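Local coordinates for cellobiose 2-epimerase (Caldibacillus thermoamylovorans, PDB 5ZHB), which probably inverts the configuration at carbon 2 of the reducing-end glucose of cellobiose, giving glucosylmannose, at residues R304-Y317 and L329-M343. Residues are numbered along the deposited sequence; the frame is centred on the assembly and turned at random.
Sequences RVWWVQVEAMVGFY and LKAVERIWDYVKTYM
The carbonyl oxygen of Val305, the N-cap residue of helix 306-323, draws three weak bonds: from Val308 N, Gln309 N and, at 3.3 Å, Gln309 NE2. Gln309 folds back for this by bending at chi2 (-53°), and its OE1 accepts from Leu291 N; its CB lies 3.8 Å from both Ile335 CG2 and Val339 CG2. Met343 curls its CE to 3.3 Å from Arg304 O, while its SD rests against Trp306 CB. Helices 306-323 and 326-343 pair as a hairpin of the family's (alpha/alpha)6 barrel; segments 306-317 and 329-343 run antiparallel, 160° between N-to-C directions, and mesh knobs-into-holes. Met313 is one knob, set among Val332, Ile335, Trp336 and Val339: its CG lies 3.6 Å from Ile335 CG2, and its sulfur makes an oblique Met-aromatic contact with Trp336. Ile335 returns the gesture, its CD1 reaching Ala312 CB and the edge of the Phe316 ring. At the strand end, Tyr338 crosses Arg304 at about a right angle, OH 3.2 Å from Arg304 CG, meeting chiefly its methylenes; Asp288 and Ser290 hold the guanidinium. Cutting Tyr338 back to an alanine is likely to open a gap beside those methylenes. Farther along, Val332 CG2 wedges 3.5 Å from Met313 O.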
ATOM      1  N   ARG A 304      -5.071 -17.238  -0.459  1.00 22.20           N
ATOM      2  CA  ARG A 304      -3.753 -16.659  -0.305  1.00 21.81           C
ATOM      3  C   ARG A 304      -3.584 -15.506  -1.297  1.00 22.04           C
ATOM      4  O   ARG A 304      -3.475 -15.753  -2.501  1.00 19.93           O
ATOM      5  CB  ARG A 304      -2.667 -17.692  -0.580  1.00 23.72           C
ATOM      6  CG  ARG A 304      -2.365 -18.652   0.562  1.00 27.43           C
ATOM      7  CD  ARG A 304      -3.489 -19.690   0.725  1.00 30.57           C
ATOM      8  NE  ARG A 304      -3.028 -20.855   1.488  1.00 33.18           N
ATOM      9  CZ  ARG A 304      -3.788 -21.896   1.838  1.00 32.02           C
ATOM     10  NH1 ARG A 304      -5.093 -21.859   1.662  1.00 30.54           N
ATOM     11  NH2 ARG A 304      -3.225 -22.934   2.421  1.00 32.83           N
ATOM     12  N   VAL A 305      -3.645 -14.273  -0.783  1.00 22.31           N
ATOM     13  CA  VAL A 305      -3.658 -13.070  -1.606  1.00 22.37           C
ATOM     14  C   VAL A 305      -2.231 -12.569  -1.651  1.00 22.55           C
ATOM     15  O   VAL A 305      -1.583 -12.541  -0.606  1.00 20.80           O
ATOM     16  CB  VAL A 305      -4.631 -11.990  -1.088  1.00 22.82           C
ATOM     17  CG1 VAL A 305      -4.572 -10.712  -1.907  1.00 25.25           C
ATOM     18  CG2 VAL A 305      -6.071 -12.479  -1.105  1.00 20.48           C
ATOM     19  N   TRP A 306      -1.769 -12.122  -2.839  1.00 21.33           N
ATOM     20  CA  TRP A 306      -0.361 -11.827  -3.057  1.00 19.39           C
ATOM     21  C   TRP A 306       0.164 -10.779  -2.070  1.00 19.72           C
ATOM     22  O   TRP A 306       1.203 -10.990  -1.419  1.00 20.67           O
ATOM     23  CB  TRP A 306      -0.090 -11.455  -4.538  1.00 20.40           C
ATOM     24  CG  TRP A 306      -0.053  -9.978  -4.824  1.00 19.31           C
ATOM     25  CD1 TRP A 306       1.074  -9.218  -4.888  1.00 20.60           C
ATOM     26  CD2 TRP A 306      -1.155  -9.072  -4.985  1.00 17.67           C
ATOM     27  NE1 TRP A 306       0.749  -7.915  -5.135  1.00 21.31           N
ATOM     28  CE2 TRP A 306      -0.605  -7.783  -5.181  1.00 20.05           C
ATOM     29  CE3 TRP A 306      -2.540  -9.212  -5.005  1.00 19.11           C
ATOM     30  CZ2 TRP A 306      -1.389  -6.642  -5.342  1.00 19.48           C
ATOM     31  CZ3 TRP A 306      -3.315  -8.090  -5.207  1.00 22.26           C
ATOM     32  CH2 TRP A 306      -2.750  -6.830  -5.381  1.00 18.88           C
ATOM     33  N   TRP A 307      -0.544  -9.668  -1.912  1.00 19.02           N
ATOM     34  CA  TRP A 307      -0.023  -8.559  -1.117  1.00 20.43           C
ATOM     35  C   TRP A 307       0.059  -8.927   0.364  1.00 20.14           C
ATOM     36  O   TRP A 307       0.965  -8.448   1.045  1.00 18.29           O
ATOM     37  CB  TRP A 307      -0.808  -7.253  -1.328  1.00 18.81           C
ATOM     38  CG  TRP A 307      -2.212  -7.196  -0.784  1.00 19.39           C
ATOM     39  CD1 TRP A 307      -3.372  -7.410  -1.463  1.00 20.51           C
ATOM     40  CD2 TRP A 307      -2.595  -6.839   0.560  1.00 20.11           C
ATOM     41  NE1 TRP A 307      -4.448  -7.254  -0.634  1.00 20.71           N
ATOM     42  CE2 TRP A 307      -4.000  -6.907   0.617  1.00 22.16           C
ATOM     43  CE3 TRP A 307      -1.883  -6.478   1.715  1.00 19.02           C
ATOM     44  CZ2 TRP A 307      -4.708  -6.610   1.784  1.00 22.02           C
ATOM     45  CZ3 TRP A 307      -2.586  -6.167   2.860  1.00 23.12           C
ATOM     46  CH2 TRP A 307      -3.983  -6.251   2.901  1.00 21.22           C
ATOM     47  N   VAL A 308      -0.868  -9.796   0.811  1.00 18.07           N
ATOM     48  CA  VAL A 308      -0.877 -10.253   2.197  1.00 19.05           C
ATOM     49  C   VAL A 308       0.406 -11.023   2.518  1.00 19.92           C
ATOM     50  O   VAL A 308       1.066 -10.749   3.521  1.00 19.70           O
ATOM     51  CB  VAL A 308      -2.154 -11.078   2.461  1.00 18.74           C
ATOM     52  CG1 VAL A 308      -2.098 -11.754   3.828  1.00 20.76           C
ATOM     53  CG2 VAL A 308      -3.432 -10.269   2.265  1.00 19.98           C
ATOM     54  N   GLN A 309       0.862 -11.859   1.586  1.00 20.79           N
ATOM     55  CA  GLN A 309       2.037 -12.674   1.816  1.00 20.12           C
ATOM     56  C   GLN A 309       3.257 -11.771   1.953  1.00 21.31           C
ATOM     57  O   GLN A 309       4.064 -11.947   2.860  1.00 19.94           O
ATOM     58  CB  GLN A 309       2.258 -13.688   0.698  1.00 20.31           C
ATOM     59  CG  GLN A 309       1.034 -14.490   0.283  1.00 21.91           C
ATOM     60  CD  GLN A 309       0.332 -15.182   1.433  1.00 21.97           C
ATOM     61  OE1 GLN A 309       0.969 -15.826   2.262  1.00 24.22           O
ATOM     62  NE2 GLN A 309      -0.967 -14.967   1.554  1.00 20.16           N
ATOM     63  N   VAL A 310       3.436 -10.808   1.045  1.00 19.65           N
ATOM     64  CA  VAL A 310       4.661 -10.026   1.096  1.00 19.59           C
ATOM     65  C   VAL A 310       4.673  -9.057   2.292  1.00 18.20           C
ATOM     66  O   VAL A 310       5.731  -8.770   2.822  1.00 19.04           O
ATOM     67  CB  VAL A 310       4.930  -9.244  -0.211  1.00 21.70           C
ATOM     68  CG1 VAL A 310       4.894 -10.158  -1.425  1.00 21.23           C
ATOM     69  CG2 VAL A 310       4.013  -8.057  -0.414  1.00 21.16           C
ATOM     70  N   GLU A 311       3.537  -8.456   2.637  1.00 18.58           N
ATOM     71  CA  GLU A 311       3.467  -7.624   3.839  1.00 18.66           C
ATOM     72  C   GLU A 311       3.793  -8.467   5.073  1.00 18.54           C
ATOM     73  O   GLU A 311       4.403  -7.969   6.008  1.00 18.88           O
ATOM     74  CB  GLU A 311       2.124  -6.920   4.012  1.00 18.95           C
ATOM     75  CG  GLU A 311       1.855  -5.873   2.929  1.00 19.73           C
ATOM     76  CD  GLU A 311       2.855  -4.761   2.779  1.00 19.31           C
ATOM     77  OE1 GLU A 311       3.542  -4.475   3.780  1.00 20.42           O
ATOM     78  OE2 GLU A 311       2.984  -4.190   1.646  1.00 21.44           O
ATOM     79  N   ALA A 312       3.357  -9.718   5.106  1.00 20.31           N
ATOM     80  CA  ALA A 312       3.706 -10.588   6.234  1.00 22.12           C
ATOM     81  C   ALA A 312       5.220 -10.817   6.283  1.00 23.34           C
ATOM     82  O   ALA A 312       5.832 -10.786   7.360  1.00 23.50           O
ATOM     83  CB  ALA A 312       2.934 -11.881   6.142  1.00 22.98           C
ATOM     84  N   MET A 313       5.852 -11.006   5.117  1.00 20.04           N
ATOM     85  CA  MET A 313       7.304 -11.207   5.107  1.00 21.20           C
ATOM     86  C   MET A 313       7.999  -9.968   5.663  1.00 20.91           C
ATOM     87  O   MET A 313       8.915 -10.081   6.486  1.00 20.73           O
ATOM     88  CB  MET A 313       7.860 -11.599   3.725  1.00 19.52           C
ATOM     89  CG  MET A 313       7.548 -13.031   3.364  1.00 20.46           C
ATOM     90  SD  MET A 313       8.163 -13.619   1.767  1.00 22.74           S
ATOM     91  CE  MET A 313       7.133 -12.780   0.551  1.00 23.96           C
ATOM     92  N   VAL A 314       7.548  -8.766   5.291  1.00 19.04           N
ATOM     93  CA  VAL A 314       8.229  -7.576   5.762  1.00 18.27           C
ATOM     94  C   VAL A 314       7.971  -7.415   7.269  1.00 19.91           C
ATOM     95  O   VAL A 314       8.893  -7.171   8.036  1.00 21.34           O
ATOM     96  CB  VAL A 314       7.869  -6.304   4.970  1.00 19.24           C
ATOM     97  CG1 VAL A 314       8.552  -5.063   5.542  1.00 19.56           C
ATOM     98  CG2 VAL A 314       8.220  -6.475   3.490  1.00 20.52           C
ATOM     99  N   GLY A 315       6.714  -7.534   7.685  1.00 21.90           N
ATOM    100  CA  GLY A 315       6.343  -7.233   9.052  1.00 23.77           C
ATOM    101  C   GLY A 315       6.982  -8.240  10.001  1.00 23.53           C
ATOM    102  O   GLY A 315       7.438  -7.858  11.065  1.00 22.12           O
ATOM    103  N   PHE A 316       7.053  -9.494   9.559  1.00 24.59           N
ATOM    104  CA  PHE A 316       7.663 -10.549  10.361  1.00 25.10           C
ATOM    105  C   PHE A 316       9.167 -10.336  10.480  1.00 25.08           C
ATOM    106  O   PHE A 316       9.720 -10.537  11.569  1.00 26.81           O
ATOM    107  CB  PHE A 316       7.270 -11.920   9.840  1.00 21.92           C
ATOM    108  CG  PHE A 316       5.849 -12.388  10.103  1.00 21.38           C
ATOM    109  CD1 PHE A 316       5.063 -11.905  11.153  1.00 21.99           C
ATOM    110  CD2 PHE A 316       5.307 -13.379   9.311  1.00 19.50           C
ATOM    111  CE1 PHE A 316       3.771 -12.387  11.355  1.00 21.45           C
ATOM    112  CE2 PHE A 316       4.028 -13.877   9.533  1.00 19.03           C
ATOM    113  CZ  PHE A 316       3.257 -13.358  10.535  1.00 23.08           C
ATOM    114  N   TYR A 317       9.818  -9.875   9.410  1.00 23.02           N
ATOM    115  CA  TYR A 317      11.243  -9.600   9.469  1.00 22.68           C
ATOM    116  C   TYR A 317      11.555  -8.403  10.375  1.00 26.71           C
ATOM    117  O   TYR A 317      12.548  -8.404  11.114  1.00 23.34           O
ATOM    118  CB  TYR A 317      11.843  -9.451   8.067  1.00 22.47           C
ATOM    119  CG  TYR A 317      13.348  -9.359   8.183  1.00 26.46           C
ATOM    120  CD1 TYR A 317      14.111 -10.482   8.490  1.00 29.28           C
ATOM    121  CD2 TYR A 317      13.993  -8.139   8.077  1.00 28.60           C
ATOM    122  CE1 TYR A 317      15.489 -10.400   8.628  1.00 31.82           C
ATOM    123  CE2 TYR A 317      15.362  -8.042   8.236  1.00 36.02           C
ATOM    124  CZ  TYR A 317      16.111  -9.172   8.524  1.00 36.41           C
ATOM    125  OH  TYR A 317      17.462  -9.032   8.655  1.00 41.13           O
ATOM    126  N   LEU A 329      11.736 -15.369  11.697  1.00 26.70           N
ATOM    127  CA  LEU A 329      12.603 -15.742  10.596  1.00 31.36           C
ATOM    128  C   LEU A 329      12.044 -16.980   9.928  1.00 30.11           C
ATOM    129  O   LEU A 329      11.901 -17.033   8.710  1.00 29.28           O
ATOM    130  CB  LEU A 329      14.046 -16.008  11.006  1.00 35.62           C
ATOM    131  CG  LEU A 329      15.108 -15.071  10.431  1.00 42.93           C
ATOM    132  CD1 LEU A 329      16.482 -15.671  10.745  1.00 43.69           C
ATOM    133  CD2 LEU A 329      14.943 -14.867   8.935  1.00 48.17           C
ATOM    134  N   LYS A 330      11.739 -17.989  10.736  1.00 30.31           N
ATOM    135  CA  LYS A 330      11.120 -19.177  10.185  1.00 34.38           C
ATOM    136  C   LYS A 330       9.861 -18.800   9.402  1.00 29.25           C
ATOM    137  O   LYS A 330       9.558 -19.426   8.389  1.00 29.51           O
ATOM    138  CB  LYS A 330      10.700 -20.211  11.232  1.00 40.64           C
ATOM    139  CG  LYS A 330      10.517 -21.623  10.694  1.00 50.53           C
ATOM    140  CD  LYS A 330      11.830 -22.271  10.247  1.00 61.94           C
ATOM    141  CE  LYS A 330      12.156 -22.172   8.776  1.00 67.14           C
ATOM    142  NZ  LYS A 330      11.816 -23.399   8.043  1.00 70.25           N
ATOM    143  N   ALA A 331       9.083 -17.835   9.892  1.00 28.06           N
ATOM    144  CA  ALA A 331       7.803 -17.545   9.252  1.00 25.98           C
ATOM    145  C   ALA A 331       8.061 -16.969   7.854  1.00 24.32           C
ATOM    146  O   ALA A 331       7.333 -17.315   6.915  1.00 25.18           O
ATOM    147  CB  ALA A 331       6.945 -16.608  10.094  1.00 27.02           C
ATOM    148  N   VAL A 332       9.062 -16.080   7.784  1.00 26.11           N
ATOM    149  CA  VAL A 332       9.465 -15.398   6.565  1.00 25.57           C
ATOM    150  C   VAL A 332       9.909 -16.457   5.545  1.00 28.67           C
ATOM    151  O   VAL A 332       9.462 -16.455   4.400  1.00 23.39           O
ATOM    152  CB  VAL A 332      10.551 -14.348   6.836  1.00 24.42           C
ATOM    153  CG1 VAL A 332      11.247 -13.838   5.572  1.00 24.72           C
ATOM    154  CG2 VAL A 332      10.041 -13.145   7.612  1.00 26.05           C
ATOM    155  N   GLU A 333      10.750 -17.404   5.978  1.00 25.85           N
ATOM    156  CA  GLU A 333      11.275 -18.408   5.069  1.00 28.48           C
ATOM    157  C   GLU A 333      10.131 -19.228   4.485  1.00 26.13           C
ATOM    158  O   GLU A 333      10.126 -19.492   3.291  1.00 27.06           O
ATOM    159  CB  GLU A 333      12.302 -19.296   5.795  1.00 29.91           C
ATOM    160  CG  GLU A 333      13.605 -18.587   6.159  1.00 37.37           C
ATOM    161  CD  GLU A 333      14.566 -19.348   7.096  1.00 42.27           C
ATOM    162  OE1 GLU A 333      14.326 -20.548   7.361  1.00 44.75           O
ATOM    163  OE2 GLU A 333      15.550 -18.743   7.583  1.00 45.48           O
ATOM    164  N   ARG A 334       9.153 -19.634   5.309  1.00 23.31           N
ATOM    165  CA  ARG A 334       8.083 -20.491   4.846  1.00 26.38           C
ATOM    166  C   ARG A 334       7.102 -19.746   3.934  1.00 26.71           C
ATOM    167  O   ARG A 334       6.578 -20.322   2.983  1.00 24.89           O
ATOM    168  CB  ARG A 334       7.295 -21.100   6.008  1.00 27.06           C
ATOM    169  CG  ARG A 334       8.182 -22.008   6.850  1.00 31.17           C
ATOM    170  CD  ARG A 334       7.413 -22.497   8.072  1.00 32.02           C
ATOM    171  NE  ARG A 334       6.458 -23.520   7.653  1.00 33.65           N
ATOM    172  CZ  ARG A 334       5.209 -23.703   8.057  1.00 38.49           C
ATOM    173  NH1 ARG A 334       4.614 -22.887   8.913  1.00 44.83           N
ATOM    174  NH2 ARG A 334       4.536 -24.718   7.562  1.00 38.39           N
ATOM    175  N   ILE A 335       6.840 -18.463   4.198  1.00 25.27           N
ATOM    176  CA  ILE A 335       6.020 -17.705   3.261  1.00 25.10           C
ATOM    177  C   ILE A 335       6.736 -17.649   1.912  1.00 23.19           C
ATOM    178  O   ILE A 335       6.105 -17.792   0.868  1.00 25.25           O
ATOM    179  CB  ILE A 335       5.719 -16.283   3.771  1.00 25.11           C
ATOM    180  CG1 ILE A 335       4.971 -16.308   5.104  1.00 23.45           C
ATOM    181  CG2 ILE A 335       4.944 -15.486   2.710  1.00 24.35           C
ATOM    182  CD1 ILE A 335       5.051 -14.983   5.836  1.00 24.71           C
ATOM    183  N   TRP A 336       8.039 -17.382   1.932  1.00 24.52           N
ATOM    184  CA  TRP A 336       8.759 -17.234   0.689  1.00 22.33           C
ATOM    185  C   TRP A 336       8.705 -18.517  -0.132  1.00 25.68           C
ATOM    186  O   TRP A 336       8.439 -18.480  -1.337  1.00 24.55           O
ATOM    187  CB  TRP A 336      10.192 -16.811   0.950  1.00 25.75           C
ATOM    188  CG  TRP A 336      10.988 -16.640  -0.315  1.00 26.32           C
ATOM    189  CD1 TRP A 336      12.203 -17.199  -0.565  1.00 25.50           C
ATOM    190  CD2 TRP A 336      10.666 -15.826  -1.460  1.00 25.57           C
ATOM    191  NE1 TRP A 336      12.655 -16.816  -1.797  1.00 27.95           N
ATOM    192  CE2 TRP A 336      11.747 -15.958  -2.363  1.00 27.72           C
ATOM    193  CE3 TRP A 336       9.593 -15.004  -1.823  1.00 26.27           C
ATOM    194  CZ2 TRP A 336      11.784 -15.304  -3.588  1.00 25.50           C
ATOM    195  CZ3 TRP A 336       9.640 -14.348  -3.048  1.00 23.92           C
ATOM    196  CH2 TRP A 336      10.725 -14.487  -3.902  1.00 25.53           C
ATOM    197  N   ASP A 337       8.904 -19.668   0.517  1.00 28.96           N
ATOM    198  CA  ASP A 337       8.764 -20.939  -0.179  1.00 32.88           C
ATOM    199  C   ASP A 337       7.390 -21.126  -0.796  1.00 28.57           C
ATOM    200  O   ASP A 337       7.268 -21.637  -1.906  1.00 27.79           O
ATOM    201  CB  ASP A 337       8.980 -22.138   0.727  1.00 38.24           C
ATOM    202  CG  ASP A 337      10.392 -22.667   0.589  1.00 45.06           C
ATOM    203  OD1 ASP A 337      10.751 -23.047  -0.558  1.00 46.68           O
ATOM    204  OD2 ASP A 337      11.123 -22.618   1.600  1.00 49.87           O
ATOM    205  N   TYR A 338       6.347 -20.801  -0.036  1.00 25.65           N
ATOM    206  CA  TYR A 338       5.004 -20.878  -0.572  1.00 26.09           C
ATOM    207  C   TYR A 338       4.881 -19.988  -1.817  1.00 25.14           C
ATOM    208  O   TYR A 338       4.305 -20.412  -2.828  1.00 26.83           O
ATOM    209  CB  TYR A 338       3.979 -20.432   0.466  1.00 23.27           C
ATOM    210  CG  TYR A 338       2.566 -20.522  -0.062  1.00 24.20           C
ATOM    211  CD1 TYR A 338       1.794 -21.668   0.092  1.00 25.67           C
ATOM    212  CD2 TYR A 338       2.004 -19.436  -0.723  1.00 24.56           C
ATOM    213  CE1 TYR A 338       0.508 -21.745  -0.425  1.00 28.27           C
ATOM    214  CE2 TYR A 338       0.744 -19.518  -1.264  1.00 24.02           C
ATOM    215  CZ  TYR A 338      -0.013 -20.660  -1.107  1.00 26.07           C
ATOM    216  OH  TYR A 338      -1.263 -20.645  -1.650  1.00 26.78           O
ATOM    217  N   VAL A 339       5.368 -18.739  -1.692  1.00 23.22           N
ATOM    218  CA  VAL A 339       5.258 -17.738  -2.737  1.00 23.41           C
ATOM    219  C   VAL A 339       5.968 -18.205  -4.017  1.00 24.42           C
ATOM    220  O   VAL A 339       5.444 -18.034  -5.122  1.00 24.17           O
ATOM    221  CB  VAL A 339       5.789 -16.363  -2.287  1.00 21.88           C
ATOM    222  CG1 VAL A 339       5.959 -15.392  -3.445  1.00 24.43           C
ATOM    223  CG2 VAL A 339       4.868 -15.726  -1.254  1.00 23.80           C
ATOM    224  N   LYS A 340       7.188 -18.723  -3.896  1.00 23.69           N
ATOM    225  CA  LYS A 340       7.875 -19.252  -5.065  1.00 26.06           C
ATOM    226  C   LYS A 340       7.141 -20.445  -5.637  1.00 27.61           C
ATOM    227  O   LYS A 340       7.090 -20.577  -6.841  1.00 29.60           O
ATOM    228  CB  LYS A 340       9.294 -19.727  -4.768  1.00 28.61           C
ATOM    229  CG  LYS A 340      10.249 -18.593  -4.515  1.00 28.45           C
ATOM    230  CD  LYS A 340      11.648 -19.163  -4.367  1.00 32.31           C
ATOM    231  CE  LYS A 340      11.734 -20.057  -3.154  1.00 33.15           C
ATOM    232  NZ  LYS A 340      13.146 -20.194  -2.773  1.00 36.41           N
ATOM    233  N   THR A 341       6.540 -21.294  -4.788  1.00 31.27           N
ATOM    234  CA  THR A 341       5.884 -22.492  -5.272  1.00 28.57           C
ATOM    235  C   THR A 341       4.542 -22.193  -5.935  1.00 29.82           C
ATOM    236  O   THR A 341       4.229 -22.873  -6.902  1.00 28.69           O
ATOM    237  CB  THR A 341       5.703 -23.560  -4.200  1.00 30.95           C
ATOM    238  OG1 THR A 341       7.027 -23.763  -3.748  1.00 29.50           O
ATOM    239  CG2 THR A 341       5.107 -24.853  -4.738  1.00 31.78           C
ATOM    240  N   TYR A 342       3.732 -21.262  -5.413  1.00 25.05           N
ATOM    241  CA  TYR A 342       2.368 -21.128  -5.866  1.00 25.05           C
ATOM    242  C   TYR A 342       2.006 -19.754  -6.416  1.00 23.98           C
ATOM    243  O   TYR A 342       1.049 -19.672  -7.179  1.00 25.05           O
ATOM    244  CB  TYR A 342       1.409 -21.438  -4.711  1.00 30.44           C
ATOM    245  CG  TYR A 342       1.540 -22.856  -4.176  1.00 33.69           C
ATOM    246  CD1 TYR A 342       1.055 -23.935  -4.908  1.00 38.10           C
ATOM    247  CD2 TYR A 342       2.140 -23.123  -2.950  1.00 37.08           C
ATOM    248  CE1 TYR A 342       1.180 -25.237  -4.448  1.00 35.13           C
ATOM    249  CE2 TYR A 342       2.250 -24.423  -2.467  1.00 37.97           C
ATOM    250  CZ  TYR A 342       1.765 -25.478  -3.222  1.00 39.23           C
ATOM    251  OH  TYR A 342       1.850 -26.765  -2.786  1.00 41.03           O
ATOM    252  N   MET A 343       2.683 -18.689  -5.992  1.00 22.56           N
ATOM    253  CA  MET A 343       2.198 -17.336  -6.240  1.00 24.58           C
ATOM    254  C   MET A 343       2.931 -16.676  -7.402  1.00 22.46           C
ATOM    255  O   MET A 343       2.345 -15.841  -8.084  1.00 20.43           O
ATOM    256  CB  MET A 343       2.397 -16.450  -5.002  1.00 26.53           C
ATOM    257  CG  MET A 343       1.660 -15.091  -4.994  1.00 27.46           C
ATOM    258  SD  MET A 343      -0.147 -15.163  -4.907  1.00 31.38           S
ATOM    259  CE  MET A 343      -0.255 -15.822  -3.231  1.00 32.47           C
TER